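Side-chain contact in putative GH105 family protein (Salmonella enterica subsp. enterica serovar Paratyphi A, PDB 3QWT), which is of unknown function but, as a possible GH105 family member with an alpha/alpha toroid fold, is probably a glycoside hydrolase: residues A[146-149]-A[153-156]. Sequence-based numbering, arbitrary orientation.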
# COMPACT_ATOMS: atom_id res chain seq x y z
N PRO A 146 15.94 12.70 33.27
CA PRO A 146 17.40 12.66 33.22
C PRO A 146 17.89 11.40 32.47
O PRO A 146 17.33 10.32 32.68
CB PRO A 146 17.80 12.56 34.71
CG PRO A 146 16.67 13.06 35.46
CD PRO A 146 15.43 12.80 34.65
N ARG A 147 18.90 11.53 31.61
CA ARG A 147 19.51 10.34 30.97
C ARG A 147 20.95 10.14 31.39
O ARG A 147 21.66 11.11 31.64
CB ARG A 147 19.46 10.42 29.43
CG ARG A 147 18.07 10.57 28.82
CD ARG A 147 17.23 9.32 29.02
NE ARG A 147 16.28 9.15 27.92
CZ ARG A 147 15.01 9.55 27.96
NH1 ARG A 147 14.52 10.15 29.03
NH2 ARG A 147 14.22 9.35 26.91
N THR A 148 21.39 8.89 31.44
CA THR A 148 22.78 8.58 31.67
C THR A 148 23.51 8.65 30.34
O THR A 148 22.90 8.96 29.32
CB THR A 148 22.95 7.15 32.22
OG1 THR A 148 22.68 6.20 31.18
CG2 THR A 148 22.01 6.91 33.39
N ASP A 149 24.82 8.38 30.37
CA ASP A 149 25.59 8.07 29.18
C ASP A 149 24.78 7.17 28.27
O ASP A 149 24.01 6.32 28.74
CB ASP A 149 26.86 7.29 29.57
CG ASP A 149 27.89 8.14 30.32
OD1 ASP A 149 27.57 9.28 30.73
OD2 ASP A 149 29.02 7.65 30.51
N MSE A 153 18.01 5.52 30.45
CA MSE A 153 17.12 6.15 31.42
C MSE A 153 17.72 6.08 32.82
O MSE A 153 18.09 5.01 33.31
CB MSE A 153 15.75 5.49 31.39
CG MSE A 153 14.99 5.84 30.12
SE MSE A 153 13.14 5.33 30.29
CE MSE A 153 12.37 6.48 28.91
N GLN A 154 17.85 7.24 33.46
CA GLN A 154 18.45 7.28 34.78
C GLN A 154 17.39 6.95 35.81
O GLN A 154 16.29 7.51 35.78
CB GLN A 154 19.06 8.65 35.05
CG GLN A 154 19.67 8.80 36.43
CD GLN A 154 20.45 10.08 36.55
OE1 GLN A 154 21.41 10.32 35.80
NE2 GLN A 154 20.03 10.94 37.47
N HIS A 155 17.68 6.01 36.71
CA HIS A 155 16.70 5.63 37.71
C HIS A 155 16.53 6.73 38.77
O HIS A 155 16.89 6.54 39.93
CB HIS A 155 17.05 4.29 38.38
CG HIS A 155 15.93 3.72 39.20
ND1 HIS A 155 14.91 2.98 38.64
CD2 HIS A 155 15.66 3.80 40.52
CE1 HIS A 155 14.07 2.61 39.59
NE2 HIS A 155 14.51 3.09 40.74
N ILE A 156 15.97 7.87 38.35
CA ILE A 156 15.71 8.96 39.28
C ILE A 156 14.40 8.78 40.04
O ILE A 156 13.37 8.43 39.48
CB ILE A 156 15.75 10.35 38.60
CG1 ILE A 156 15.60 11.45 39.65
CG2 ILE A 156 14.64 10.47 37.59
CD1 ILE A 156 15.66 12.85 39.07
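Arg147 and the selenomethionine Met153 run alongside each other in one direction. Arg147 CB points away from 153-156, but the bend at chi2 (-68°) brings the end of the chain back to Met153. Met153 CE sits 3.8 Å over one face of the guanidinium, nearer its edge than its middle, while NH1 bonds Ala141 O and NH2 forms a salt bridge with Glu193. Arginine suits the place because its flat face accepts an apolar neighbour while its N-H groups serve polar partners. Beyond it, Met153 packs against helix 170-184.

Between the backbones, Gln154 N donates to Pro146 O at 3.2 Å. The extended glutamine chain, CG anti to the backbone N (chi1 178°), carries the amide alongside the proline, Gln154 NE2 lying 3.9 Å from Pro146 CB. An amide fits here: OE1 accepts from Gln164 N and NE2 donates to Glu161 O. At its base, Thr148 CG2 touches Gln154 CB at 3.8 Å. Ile156 crosses the proline ring at about a right angle, Ile156 CD1 3.8 Å from Pro146 CG, two apolar surfaces matched; Ile156 also packs on Leu13 of a second subunit.

With their polar ends bonded within the chain, Arg147 and Gln154 should have little freedom to rotate.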